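Local coordinates for uncharacterized protein MJ1460 (Methanocaldococcus jannaschii DSM 2661, PDB 2OSO), which is of unknown function but belongs to the vinyl-4-reductase family and binds a zinc ion in its V4R domain, at residues Glu70-Ile75 and Gly82-Asp87; Asn104-Trp109 and Pro115-Ile120; Glu140-Ser145 and Lys150-Val155. The protein carries 3 engineered substitutions. One frame throughout, in Å; residues are numbered along the deposited sequence.

Interaction 1 (Glu70-Ile75 and Gly82-Asp87)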
ATOM      1  N   GLU A  70       1.385   7.037 -23.479  1.00 27.81           N
ATOM      2  CA  GLU A  70       1.178   8.334 -22.821  1.00 28.92           C
ATOM      3  C   GLU A  70       0.418   8.120 -21.501  1.00 27.95           C
ATOM      4  O   GLU A  70       0.742   8.714 -20.478  1.00 25.43           O
ATOM      5  CB  GLU A  70       0.507   9.357 -23.756  1.00 32.45           C
ATOM      6  CG  GLU A  70       1.041  10.821 -23.626  1.00 35.99           C
ATOM      7  CD  GLU A  70       2.601  10.961 -23.469  1.00 38.97           C
ATOM      8  OE1 GLU A  70       3.391  10.345 -24.246  1.00 41.47           O
ATOM      9  OE2 GLU A  70       3.033  11.709 -22.547  1.00 41.15           O
ATOM     10  N   GLU A  71      -0.572   7.227 -21.527  1.00 28.73           N
ATOM     11  CA  GLU A  71      -1.360   6.879 -20.363  1.00 30.55           C
ATOM     12  C   GLU A  71      -0.507   6.181 -19.287  1.00 28.50           C
ATOM     13  O   GLU A  71      -0.676   6.440 -18.093  1.00 27.52           O
ATOM     14  CB  GLU A  71      -2.561   5.995 -20.791  1.00 33.08           C
ATOM     15  CG  GLU A  71      -3.576   5.835 -19.706  1.00 35.99           C
ATOM     16  CD  GLU A  71      -4.961   5.292 -20.180  1.00 35.94           C
ATOM     17  OE1 GLU A  71      -5.142   4.849 -21.329  1.00 38.10           O
ATOM     18  OE2 GLU A  71      -5.875   5.300 -19.344  1.00 40.43           O
ATOM     19  N   LEU A  72       0.412   5.327 -19.711  1.00 27.18           N
ATOM     20  CA  LEU A  72       1.378   4.707 -18.781  1.00 28.88           C
ATOM     21  C   LEU A  72       2.185   5.769 -18.015  1.00 30.33           C
ATOM     22  O   LEU A  72       2.394   5.678 -16.781  1.00 31.20           O
ATOM     23  CB  LEU A  72       2.314   3.766 -19.555  1.00 28.31           C
ATOM     24  CG  LEU A  72       3.401   2.977 -18.797  1.00 27.12           C
ATOM     25  CD1 LEU A  72       2.943   2.430 -17.454  1.00 26.64           C
ATOM     26  CD2 LEU A  72       3.915   1.866 -19.670  1.00 27.98           C
ATOM     27  N   LYS A  73       2.664   6.766 -18.762  1.00 30.27           N
ATOM     28  CA  LYS A  73       3.435   7.862 -18.189  1.00 28.78           C
ATOM     29  C   LYS A  73       2.606   8.651 -17.164  1.00 29.30           C
ATOM     30  O   LYS A  73       3.132   9.059 -16.094  1.00 26.63           O
ATOM     31  CB  LYS A  73       3.972   8.783 -19.290  1.00 29.46           C
ATOM     32  CG  LYS A  73       5.044   8.133 -20.220  1.00 29.57           C
ATOM     33  CD  LYS A  73       5.446   9.093 -21.356  1.00 29.81           C
ATOM     34  CE  LYS A  73       6.605   8.557 -22.177  1.00 30.82           C
ATOM     35  NZ  LYS A  73       6.879   9.298 -23.477  1.00 29.95           N
ATOM     36  N   LYS A  74       1.326   8.877 -17.503  1.00 29.60           N
ATOM     37  CA  LYS A  74       0.419   9.601 -16.647  1.00 31.05           C
ATOM     38  C   LYS A  74       0.137   8.879 -15.333  1.00 29.81           C
ATOM     39  O   LYS A  74       0.140   9.484 -14.285  1.00 28.88           O
ATOM     40  CB  LYS A  74      -0.889   9.865 -17.365  1.00 31.21           C
ATOM     41  CG  LYS A  74      -1.733  10.947 -16.719  1.00 32.66           C
ATOM     42  CD  LYS A  74      -3.163  10.862 -17.230  1.00 33.30           C
ATOM     43  CE  LYS A  74      -3.832  12.255 -17.379  1.00 35.84           C
ATOM     44  N   ILE A  75      -0.158   7.592 -15.409  1.00 30.95           N
ATOM     45  CA  ILE A  75      -0.340   6.758 -14.211  1.00 30.28           C
ATOM     46  C   ILE A  75       0.857   6.845 -13.272  1.00 27.09           C
ATOM     47  O   ILE A  75       0.687   6.948 -12.066  1.00 25.40           O
ATOM     48  CB  ILE A  75      -0.576   5.287 -14.570  1.00 32.26           C
ATOM     49  CG1 ILE A  75      -1.951   5.140 -15.237  1.00 33.34           C
ATOM     50  CG2 ILE A  75      -0.470   4.414 -13.307  1.00 34.06           C
ATOM     51  CD1 ILE A  75      -2.185   3.823 -15.980  1.00 33.19           C
ATOM     52  N   GLY A  82       7.187   8.726 -10.122  1.00 29.21           N
ATOM     53  CA  GLY A  82       8.205   9.392 -10.916  1.00 28.25           C
ATOM     54  C   GLY A  82       7.882   9.618 -12.382  1.00 28.48           C
ATOM     55  O   GLY A  82       6.757   9.401 -12.841  1.00 23.66           O
ATOM     56  N   ASP A  83       8.899  10.090 -13.094  1.00 28.08           N
ATOM     57  CA  ASP A  83       8.810  10.469 -14.512  1.00 29.53           C
ATOM     58  C   ASP A  83       9.422   9.373 -15.358  1.00 27.82           C
ATOM     59  O   ASP A  83      10.644   9.195 -15.404  1.00 25.75           O
ATOM     60  CB  ASP A  83       9.544  11.777 -14.779  1.00 29.96           C
ATOM     61  CG  ASP A  83       9.142  12.870 -13.817  1.00 32.36           C
ATOM     62  OD1 ASP A  83       8.044  13.451 -13.953  1.00 33.01           O
ATOM     63  OD2 ASP A  83       9.924  13.133 -12.901  1.00 34.79           O
ATOM     64  N   LEU A  84       8.552   8.665 -16.045  1.00 28.43           N
ATOM     65  CA  LEU A  84       8.900   7.532 -16.855  1.00 29.38           C
ATOM     66  C   LEU A  84       9.345   8.063 -18.236  1.00 30.45           C
ATOM     67  O   LEU A  84       8.646   8.835 -18.862  1.00 29.72           O
ATOM     68  CB  LEU A  84       7.653   6.636 -16.969  1.00 30.83           C
ATOM     69  CG  LEU A  84       7.734   5.149 -17.253  1.00 32.29           C
ATOM     70  CD1 LEU A  84       8.781   4.472 -16.384  1.00 31.71           C
ATOM     71  CD2 LEU A  84       6.303   4.475 -17.114  1.00 30.40           C
ATOM     72  N   GLU A  85      10.540   7.672 -18.660  1.00 31.56           N
ATOM     73  CA  GLU A  85      11.103   8.069 -19.945  1.00 33.00           C
ATOM     74  C   GLU A  85      11.000   6.891 -20.910  1.00 31.87           C
ATOM     75  O   GLU A  85      11.687   5.885 -20.750  1.00 29.52           O
ATOM     76  CB  GLU A  85      12.555   8.539 -19.773  1.00 34.26           C
ATOM     77  CG  GLU A  85      12.684   9.710 -18.815  1.00 35.48           C
ATOM     78  CD  GLU A  85      14.119  10.201 -18.558  1.00 37.05           C
ATOM     79  OE1 GLU A  85      15.098   9.728 -19.192  1.00 38.78           O
ATOM     80  OE2 GLU A  85      14.242  11.085 -17.685  1.00 40.70           O
ATOM     81  N   ILE A  86      10.128   7.030 -21.903  1.00 31.88           N
ATOM     82  CA  ILE A  86       9.880   5.999 -22.935  1.00 32.41           C
ATOM     83  C   ILE A  86       9.728   6.707 -24.270  1.00 32.37           C
ATOM     84  O   ILE A  86       8.870   7.581 -24.405  1.00 32.85           O
ATOM     85  CB  ILE A  86       8.555   5.193 -22.690  1.00 33.25           C
ATOM     86  CG1 ILE A  86       8.348   4.885 -21.193  1.00 34.36           C
ATOM     87  CG2 ILE A  86       8.509   3.945 -23.571  1.00 33.19           C
ATOM     88  CD1 ILE A  86       7.239   3.823 -20.878  1.00 33.44           C
ATOM     89  N   ASP A  87      10.562   6.336 -25.238  1.00 31.93           N
ATOM     90  CA  ASP A  87      10.445   6.803 -26.616  1.00 31.20           C
ATOM     91  C   ASP A  87       9.575   5.817 -27.392  1.00 31.10           C
ATOM     92  O   ASP A  87      10.063   4.809 -27.891  1.00 30.90           O
ATOM     93  CB  ASP A  87      11.836   6.888 -27.230  1.00 31.23           C
ATOM     94  CG  ASP A  87      11.846   7.579 -28.622  1.00 31.37           C
ATOM     95  OD1 ASP A  87      10.775   7.652 -29.261  1.00 31.12           O
ATOM     96  OD2 ASP A  87      12.938   8.042 -29.057  1.00 31.40           O
TER
HETATM   97  O   HOH W   1       5.640   9.405 -15.493  1.00 23.04           O
HETATM   98  O   HOH W   2       9.649  10.053 -22.525  1.00 35.66           O
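Leu72 and Lys73 of helix 69-79 meet Leu84 of strand 83-85 and Ile86 just after it, a helix packed on a strand at the edge of a four-stranded antiparallel sheet. The two helix residues divide the work. Leu72, with CG anti to its backbone N (chi1 -179°), turns its branched end to the strand: CG lies 3.7 Å from Leu84 CD2. Its CD2 methyl meets Ile86 CD1 at 4.0 Å, these two side chains crossing at about a right angle. Branched aliphatic residues suit this buried seam. Lys73 instead runs alongside the strand as an extended chain, its CE 3.9 Å from Ile86 CB, and ends with NZ donating to Ile86 O at 2.8 Å in the plane of that carbonyl. A long side chain with a cationic tip thus covers apolar surface and still satisfies a backbone oxygen. With an alanine in place of Lys73, the Ile86 carbonyl would probably lose its ammonium donor and a gap would open beside Ile86 CB. One shell out, Leu84 also rests on Leu124, and Leu72 on Cys127 and Ile131, all of helix 118-132. One water accepts from Lys73 NZ and Ile86 N; another joins the backbones, accepting from Leu84 N and donating to Gly82 O and, at 2.6 Å, to Lys73 O.

Interaction 2 (Asn104-Trp109 and Pro115-Ile120). With ZN (zinc ion), chain B.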
ATOM      1  N   ASN A 104      13.170  10.342 -10.538  1.00 29.82           N
ATOM      2  CA  ASN A 104      12.458  10.647  -9.257  1.00 28.64           C
ATOM      3  C   ASN A 104      11.574   9.490  -8.728  1.00 27.44           C
ATOM      4  O   ASN A 104      10.374   9.688  -8.426  1.00 25.29           O
ATOM      5  CB  ASN A 104      11.662  11.962  -9.418  1.00 30.16           C
ATOM      6  CG  ASN A 104      11.286  12.613  -8.088  1.00 32.84           C
ATOM      7  OD1 ASN A 104      11.991  12.493  -7.082  1.00 34.64           O
ATOM      8  ND2 ASN A 104      10.150  13.294  -8.078  1.00 33.77           N
ATOM      9  N   PRO A 105      12.156   8.278  -8.606  1.00 25.38           N
ATOM     10  CA  PRO A 105      11.422   7.086  -8.181  1.00 25.64           C
ATOM     11  C   PRO A 105      11.225   7.103  -6.650  1.00 25.77           C
ATOM     12  O   PRO A 105      11.747   7.983  -5.985  1.00 25.78           O
ATOM     13  CB  PRO A 105      12.340   5.955  -8.578  1.00 25.07           C
ATOM     14  CG  PRO A 105      13.727   6.566  -8.289  1.00 25.11           C
ATOM     15  CD  PRO A 105      13.597   8.000  -8.744  1.00 25.63           C
ATOM     16  N   PRO A 106      10.425   6.181  -6.107  1.00 25.82           N
ATOM     17  CA  PRO A 106      10.383   6.076  -4.649  1.00 26.71           C
ATOM     18  C   PRO A 106      11.671   5.472  -4.078  1.00 26.88           C
ATOM     19  O   PRO A 106      12.535   4.993  -4.826  1.00 24.41           O
ATOM     20  CB  PRO A 106       9.160   5.162  -4.381  1.00 27.37           C
ATOM     21  CG  PRO A 106       8.566   4.869  -5.655  1.00 28.53           C
ATOM     22  CD  PRO A 106       9.447   5.286  -6.763  1.00 27.41           C
ATOM     23  N   TYR A 107      11.778   5.518  -2.753  1.00 28.17           N
ATOM     24  CA  TYR A 107      12.831   4.872  -2.006  1.00 29.71           C
ATOM     25  C   TYR A 107      14.212   5.439  -2.275  1.00 28.18           C
ATOM     26  O   TYR A 107      15.152   4.684  -2.273  1.00 26.19           O
ATOM     27  CB  TYR A 107      12.879   3.374  -2.304  1.00 33.89           C
ATOM     28  CG  TYR A 107      11.621   2.658  -1.945  1.00 35.24           C
ATOM     29  CD1 TYR A 107      11.147   2.701  -0.643  1.00 36.60           C
ATOM     30  CD2 TYR A 107      10.943   1.893  -2.869  1.00 36.01           C
ATOM     31  CE1 TYR A 107      10.020   2.044  -0.282  1.00 36.66           C
ATOM     32  CE2 TYR A 107       9.797   1.202  -2.519  1.00 36.20           C
ATOM     33  CZ  TYR A 107       9.345   1.287  -1.200  1.00 35.99           C
ATOM     34  OH  TYR A 107       8.189   0.653  -0.768  1.00 37.51           O
ATOM     35  N   GLN A 108      14.316   6.743  -2.518  1.00 27.90           N
ATOM     36  CA  GLN A 108      15.643   7.398  -2.699  1.00 28.97           C
ATOM     37  C   GLN A 108      16.479   7.508  -1.402  1.00 28.93           C
ATOM     38  O   GLN A 108      17.713   7.742  -1.433  1.00 30.57           O
ATOM     39  CB  GLN A 108      15.450   8.771  -3.339  1.00 29.14           C
ATOM     40  CG  GLN A 108      14.916   8.759  -4.759  1.00 29.88           C
ATOM     41  CD  GLN A 108      14.549  10.162  -5.227  1.00 30.31           C
ATOM     42  OE1 GLN A 108      15.305  11.097  -4.996  1.00 32.28           O
ATOM     43  NE2 GLN A 108      13.356  10.334  -5.794  1.00 28.00           N
ATOM     44  N   TRP A 109      15.817   7.352  -0.266  1.00 30.10           N
ATOM     45  CA  TRP A 109      16.471   7.234   1.049  1.00 28.68           C
ATOM     46  C   TRP A 109      17.114   5.843   1.241  1.00 29.63           C
ATOM     47  O   TRP A 109      17.740   5.586   2.274  1.00 28.61           O
ATOM     48  CB  TRP A 109      15.478   7.518   2.177  1.00 28.10           C
ATOM     49  CG  TRP A 109      14.141   6.807   2.048  1.00 27.53           C
ATOM     50  CD1 TRP A 109      12.998   7.282   1.450  1.00 28.23           C
ATOM     51  CD2 TRP A 109      13.817   5.497   2.524  1.00 25.95           C
ATOM     52  NE1 TRP A 109      12.016   6.339   1.500  1.00 28.15           N
ATOM     53  CE2 TRP A 109      12.488   5.235   2.155  1.00 28.53           C
ATOM     54  CE3 TRP A 109      14.524   4.517   3.212  1.00 28.33           C
ATOM     55  CZ2 TRP A 109      11.869   4.030   2.456  1.00 29.00           C
ATOM     56  CZ3 TRP A 109      13.918   3.325   3.497  1.00 27.68           C
ATOM     57  CH2 TRP A 109      12.621   3.088   3.130  1.00 28.21           C
ATOM     58  N   PRO A 115      19.804  -3.387  -7.776  1.00 24.89           N
ATOM     59  CA  PRO A 115      18.575  -2.615  -8.084  1.00 24.69           C
ATOM     60  C   PRO A 115      17.403  -3.028  -7.205  1.00 25.64           C
ATOM     61  O   PRO A 115      17.281  -4.250  -6.913  1.00 25.91           O
ATOM     62  CB  PRO A 115      18.338  -2.943  -9.577  1.00 24.28           C
ATOM     63  CG  PRO A 115      19.567  -3.280 -10.108  1.00 24.44           C
ATOM     64  CD  PRO A 115      20.325  -4.018  -9.009  1.00 23.81           C
ATOM     65  N   ILE A 116      16.503  -2.081  -6.837  1.00 23.94           N
ATOM     66  CA  ILE A 116      15.488  -2.352  -5.795  1.00 22.19           C
ATOM     67  C   ILE A 116      14.032  -2.346  -6.258  1.00 21.49           C
ATOM     68  O   ILE A 116      13.208  -2.705  -5.501  1.00 23.55           O
ATOM     69  CB  ILE A 116      15.632  -1.466  -4.508  1.00 20.47           C
ATOM     70  CG1 ILE A 116      15.479   0.052  -4.795  1.00 21.58           C
ATOM     71  CG2 ILE A 116      17.085  -1.715  -3.836  1.00 18.80           C
ATOM     72  CD1 ILE A 116      15.281   0.904  -3.583  1.00 21.04           C
ATOM     73  N   HIS A 117      13.754  -1.909  -7.471  1.00 20.38           N
ATOM     74  CA  HIS A 117      12.416  -1.498  -7.841  1.00 22.38           C
ATOM     75  C   HIS A 117      11.757  -2.671  -8.592  1.00 22.21           C
ATOM     76  O   HIS A 117      11.291  -2.514  -9.718  1.00 22.15           O
ATOM     77  CB  HIS A 117      12.445  -0.213  -8.640  1.00 20.57           C
ATOM     78  CG  HIS A 117      12.746   1.005  -7.828  1.00 22.20           C
ATOM     79  ND1 HIS A 117      13.965   1.654  -7.866  1.00 26.29           N
ATOM     80  CD2 HIS A 117      12.047   1.597  -6.834  1.00 21.74           C
ATOM     81  CE1 HIS A 117      13.949   2.676  -7.024  1.00 25.80           C
ATOM     82  NE2 HIS A 117      12.796   2.655  -6.377  1.00 23.71           N
ATOM     83  N   ASP A 118      11.690  -3.823  -7.906  1.00 22.51           N
ATOM     84  CA  ASP A 118      11.083  -5.058  -8.439  1.00 21.87           C
ATOM     85  C   ASP A 118       9.568  -4.917  -8.708  1.00 23.10           C
ATOM     86  O   ASP A 118       9.091  -5.456  -9.707  1.00 22.34           O
ATOM     87  CB  ASP A 118      11.209  -6.230  -7.482  1.00 23.02           C
ATOM     88  CG  ASP A 118      12.595  -6.772  -7.368  1.00 26.52           C
ATOM     89  OD1 ASP A 118      13.560  -6.128  -7.824  1.00 28.56           O
ATOM     90  OD2 ASP A 118      12.687  -7.856  -6.769  1.00 28.30           O
ATOM     91  N   PHE A 119       8.846  -4.306  -7.768  1.00 22.99           N
ATOM     92  CA  PHE A 119       7.397  -3.999  -7.947  1.00 22.68           C
ATOM     93  C   PHE A 119       7.167  -3.122  -9.181  1.00 24.14           C
ATOM     94  O   PHE A 119       6.350  -3.464 -10.041  1.00 26.99           O
ATOM     95  CB  PHE A 119       6.815  -3.377  -6.659  1.00 22.62           C
ATOM     96  CG  PHE A 119       5.383  -2.982  -6.759  1.00 23.13           C
ATOM     97  CD1 PHE A 119       4.406  -3.945  -6.988  1.00 21.74           C
ATOM     98  CD2 PHE A 119       4.983  -1.679  -6.530  1.00 21.74           C
ATOM     99  CE1 PHE A 119       3.076  -3.567  -7.095  1.00 23.22           C
ATOM    100  CE2 PHE A 119       3.636  -1.339  -6.606  1.00 23.66           C
ATOM    101  CZ  PHE A 119       2.697  -2.306  -6.854  1.00 23.85           C
ATOM    102  N   ILE A 120       7.923  -2.034  -9.328  1.00 23.14           N
ATOM    103  CA  ILE A 120       7.805  -1.156 -10.517  1.00 23.06           C
ATOM    104  C   ILE A 120       8.123  -1.926 -11.841  1.00 23.23           C
ATOM    105  O   ILE A 120       7.436  -1.788 -12.862  1.00 23.76           O
ATOM    106  CB  ILE A 120       8.709   0.143 -10.378  1.00 22.41           C
ATOM    107  CG1 ILE A 120       8.088   1.154  -9.380  1.00 23.88           C
ATOM    108  CG2 ILE A 120       8.977   0.735 -11.789  1.00 22.62           C
ATOM    109  CD1 ILE A 120       8.951   2.386  -9.026  1.00 21.72           C
TER
HETATM  110 ZN    ZN B 163      15.508   1.641  -9.220  1.00 23.35          ZN
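His117 reaches from the start of helix 118-132 to the carbonyl of Pro106, so this zinc ligand is tied to the proline-rich loop 104-109; it is the N-cap residue of that helix and the centre of an inverse gamma turn. From CB, with CG anti to the carbonyl carbon (chi1 -74°), the imidazole runs out toward the loop 104-109. ND1 binds the zinc ion at 2.1 Å. On the rest of the ring, CD2 lies near Tyr107 CD2, and CE1 passes 4.0 Å from Pro105 CB. At the tip NE2 donates to Pro106 O at 2.8 Å (N-H...O angle 153°); the oxygen sits close to the ring plane, though the donor stands above the plane of the carbonyl. With both ring nitrogens engaged, one by metal and the other by carbonyl, the imidazole is fixed against flipping, and Ile116 CG1 lies over one face, toward the rim. Proline suits the acceptor side, since its ring stiffens the chain and adds apolar surface: Pro106 CD meets Ile120 CD1 at 3.7 Å. Tyr107 CB packs equally closely on Ile116 CD1, a pair flanked by Ile8 of the second subunit. The loop is braced from within by Gln108, whose NE2 donates to Asn104 OD1 at 2.9 Å and also to Pro105 O, both acceptors in the plane of its amide.

Interaction 3 (Glu140-Ser145 and Lys150-Val155); sequences EVECVS and KCVFEV. With ZN (zinc ion), chain B.
Val141 and Glu142 both face Val152 across two antiparallel strands, a classic beta bulge in which Val152 O accepts from Val141 N at 2.9 Å and, over a longer distance, from Glu142 N, while Val152 N returns a bond to Glu142 O. Glu140 pairs with Phe153 just before the bulge. Its side chain, fully extended with CG anti to the backbone N, lays CG over the face of the Phe153 ring, 4.1 Å from the centroid in a CH-pi contact. Its carboxylate is turned only 11° from the ring plane. The hairpin of strands 135-142 and 151-158, within the V4R domain, supplies three of the four zinc ligands: Glu140 OE2 at 1.9 Å, Cys143 SG at 2.4 Å and Cys151 SG at 2.3 Å hold the ion, and His117 completes the site. Thiolates and carboxylate suit a divalent metal, and the sulfurs are gripped further by backbone, Cys151 SG by Val144 N at 3.5 Å and Cys143 SG by Ser145 N at 3.6 Å, which probably disperses some of their negative charge. Beside Cys151, Val144 CG2 covers its sulfur. On the side of Val152, Glu142 runs parallel to the valine, and one water links Glu142 OE1 to Lys150 O.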
ATOM      1  N   GLU A 140      15.527  -4.617 -14.152  1.00 24.12           N
ATOM      2  CA  GLU A 140      16.096  -3.337 -13.803  1.00 23.80           C
ATOM      3  C   GLU A 140      17.590  -3.597 -13.730  1.00 24.03           C
ATOM      4  O   GLU A 140      18.026  -4.474 -12.991  1.00 21.87           O
ATOM      5  CB  GLU A 140      15.540  -2.779 -12.461  1.00 23.88           C
ATOM      6  CG  GLU A 140      16.040  -1.358 -12.157  1.00 23.91           C
ATOM      7  CD  GLU A 140      15.505  -0.800 -10.855  1.00 22.72           C
ATOM      8  OE1 GLU A 140      15.079  -1.598 -10.000  1.00 23.77           O
ATOM      9  OE2 GLU A 140      15.534   0.437 -10.668  1.00 24.65           O
ATOM     10  N   VAL A 141      18.351  -2.835 -14.511  1.00 24.73           N
ATOM     11  CA  VAL A 141      19.790  -3.033 -14.640  1.00 23.65           C
ATOM     12  C   VAL A 141      20.577  -1.886 -14.030  1.00 24.91           C
ATOM     13  O   VAL A 141      21.760  -2.040 -13.774  1.00 23.99           O
ATOM     14  CB  VAL A 141      20.163  -3.245 -16.156  1.00 24.54           C
ATOM     15  CG1 VAL A 141      19.417  -4.503 -16.774  1.00 23.44           C
ATOM     16  CG2 VAL A 141      19.837  -1.965 -16.987  1.00 23.04           C
ATOM     17  N   GLU A 142      19.968  -0.717 -13.841  1.00 25.35           N
ATOM     18  CA  GLU A 142      20.612   0.362 -13.046  1.00 26.11           C
ATOM     19  C   GLU A 142      19.553   1.008 -12.150  1.00 25.49           C
ATOM     20  O   GLU A 142      18.374   1.056 -12.515  1.00 22.38           O
ATOM     21  CB  GLU A 142      21.248   1.468 -13.918  1.00 26.34           C
ATOM     22  CG  GLU A 142      22.101   1.037 -15.064  1.00 26.58           C
ATOM     23  CD  GLU A 142      22.645   2.229 -15.894  1.00 28.76           C
ATOM     24  OE1 GLU A 142      22.543   3.405 -15.476  1.00 30.13           O
ATOM     25  OE2 GLU A 142      23.161   1.981 -16.990  1.00 31.63           O
ATOM     26  N   CYS A 143      19.961   1.561 -11.017  1.00 26.52           N
ATOM     27  CA  CYS A 143      18.950   2.055 -10.031  1.00 26.76           C
ATOM     28  C   CYS A 143      19.515   3.255  -9.241  1.00 27.40           C
ATOM     29  O   CYS A 143      20.704   3.310  -8.971  1.00 29.77           O
ATOM     30  CB  CYS A 143      18.571   0.891  -9.122  1.00 26.38           C
ATOM     31  SG  CYS A 143      17.358   1.191  -7.832  1.00 24.29           S
ATOM     32  N   VAL A 144      18.643   4.209  -8.927  1.00 29.42           N
ATOM     33  CA  VAL A 144      18.965   5.408  -8.140  1.00 29.28           C
ATOM     34  C   VAL A 144      19.577   5.005  -6.792  1.00 31.24           C
ATOM     35  O   VAL A 144      20.487   5.665  -6.267  1.00 29.79           O
ATOM     36  CB  VAL A 144      17.684   6.303  -7.976  1.00 29.86           C
ATOM     37  CG1 VAL A 144      17.905   7.466  -6.973  1.00 29.30           C
ATOM     38  CG2 VAL A 144      17.252   6.821  -9.328  1.00 29.57           C
ATOM     39  N   SER A 145      19.127   3.869  -6.263  1.00 31.01           N
ATOM     40  CA  SER A 145      19.616   3.433  -4.960  1.00 31.74           C
ATOM     41  C   SER A 145      21.029   2.853  -5.036  1.00 29.82           C
ATOM     42  O   SER A 145      21.666   2.633  -4.001  1.00 27.84           O
ATOM     43  CB  SER A 145      18.599   2.486  -4.311  1.00 34.08           C
ATOM     44  OG  SER A 145      17.406   3.196  -3.963  1.00 33.36           O
ATOM     45  N   LYS A 150      19.114   7.984 -12.523  1.00 29.58           N
ATOM     46  CA  LYS A 150      17.843   7.494 -13.003  1.00 27.83           C
ATOM     47  C   LYS A 150      17.908   5.981 -12.872  1.00 28.10           C
ATOM     48  O   LYS A 150      19.002   5.411 -12.912  1.00 28.97           O
ATOM     49  CB  LYS A 150      17.652   7.871 -14.483  1.00 28.42           C
ATOM     50  CG  LYS A 150      17.697   9.370 -14.781  1.00 28.12           C
ATOM     51  CD  LYS A 150      17.287   9.633 -16.193  1.00 28.12           C
ATOM     52  CE  LYS A 150      17.435  11.072 -16.576  1.00 27.65           C
ATOM     53  NZ  LYS A 150      17.306  11.126 -18.042  1.00 27.38           N
ATOM     54  N   CYS A 151      16.758   5.328 -12.701  1.00 26.30           N
ATOM     55  CA  CYS A 151      16.692   3.864 -12.833  1.00 26.52           C
ATOM     56  C   CYS A 151      16.540   3.514 -14.312  1.00 26.74           C
ATOM     57  O   CYS A 151      15.888   4.263 -15.060  1.00 29.18           O
ATOM     58  CB  CYS A 151      15.552   3.277 -12.034  1.00 24.01           C
ATOM     59  SG  CYS A 151      15.446   3.705 -10.212  1.00 23.76           S
ATOM     60  N   VAL A 152      17.103   2.374 -14.705  1.00 25.87           N
ATOM     61  CA  VAL A 152      17.070   1.886 -16.072  1.00 25.50           C
ATOM     62  C   VAL A 152      16.576   0.444 -16.112  1.00 26.51           C
ATOM     63  O   VAL A 152      17.090  -0.441 -15.425  1.00 23.21           O
ATOM     64  CB  VAL A 152      18.428   1.985 -16.750  1.00 26.27           C
ATOM     65  CG1 VAL A 152      18.344   1.447 -18.193  1.00 27.15           C
ATOM     66  CG2 VAL A 152      18.960   3.415 -16.720  1.00 23.44           C
ATOM     67  N   PHE A 153      15.581   0.241 -16.967  1.00 26.07           N
ATOM     68  CA  PHE A 153      14.932  -1.051 -17.159  1.00 25.31           C
ATOM     69  C   PHE A 153      15.131  -1.546 -18.599  1.00 26.15           C
ATOM     70  O   PHE A 153      14.860  -0.821 -19.565  1.00 27.91           O
ATOM     71  CB  PHE A 153      13.445  -0.938 -16.853  1.00 23.57           C
ATOM     72  CG  PHE A 153      13.122  -0.401 -15.448  1.00 22.71           C
ATOM     73  CD1 PHE A 153      13.032   0.980 -15.218  1.00 24.01           C
ATOM     74  CD2 PHE A 153      12.869  -1.265 -14.397  1.00 23.66           C
ATOM     75  CE1 PHE A 153      12.700   1.488 -13.936  1.00 24.95           C
ATOM     76  CE2 PHE A 153      12.562  -0.759 -13.084  1.00 22.53           C
ATOM     77  CZ  PHE A 153      12.437   0.613 -12.879  1.00 22.51           C
ATOM     78  N   GLU A 154      15.559  -2.799 -18.701  1.00 26.74           N
ATOM     79  CA  GLU A 154      15.677  -3.555 -19.949  1.00 28.43           C
ATOM     80  C   GLU A 154      14.337  -4.286 -20.228  1.00 28.94           C
ATOM     81  O   GLU A 154      13.850  -5.037 -19.344  1.00 28.01           O
ATOM     82  CB  GLU A 154      16.750  -4.606 -19.704  1.00 32.68           C
ATOM     83  CG  GLU A 154      17.650  -4.971 -20.784  1.00 37.18           C
ATOM     84  CD  GLU A 154      18.945  -5.550 -20.176  1.00 40.12           C
ATOM     85  OE1 GLU A 154      18.817  -6.444 -19.274  1.00 44.71           O
ATOM     86  OE2 GLU A 154      20.054  -5.068 -20.511  1.00 43.02           O
ATOM     87  N   VAL A 155      13.736  -4.045 -21.407  1.00 27.01           N
ATOM     88  CA  VAL A 155      12.431  -4.637 -21.785  1.00 26.69           C
ATOM     89  C   VAL A 155      12.625  -5.656 -22.891  1.00 26.53           C
ATOM     90  O   VAL A 155      13.094  -5.307 -23.982  1.00 26.92           O
ATOM     91  CB  VAL A 155      11.390  -3.578 -22.288  1.00 25.48           C
ATOM     92  CG1 VAL A 155      10.010  -4.257 -22.622  1.00 25.54           C
ATOM     93  CG2 VAL A 155      11.211  -2.469 -21.279  1.00 25.55           C
TER
HETATM   94 ZN    ZN B 163      15.508   1.641  -9.220  1.00 23.35          ZN
HETATM   95  O   HOH W   3      21.164   5.445 -14.872  1.00 24.45           O

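Interactions 1 and 2 are buried, whereas interaction 3 is only partly so. Interactions 1 and 3 reach the same antiparallel sheet, one at edge strand 83-85, the other at the opposite edge, where 135-142 pairs with 151-158, and they are joined by the salt bridge from Glu85 OE1 to Lys150 NZ. Interactions 2 and 3 share the zinc ion, one giving a single imidazole and the other a carboxylate and two sulfurs; a probable hydrogen bond from His117 N to Glu140 OE1 links them again. Chemistry follows place: aliphatic packing with waters and a lysine in interaction 1, metal coordination backed by carbonyl or amide bonds in the other two.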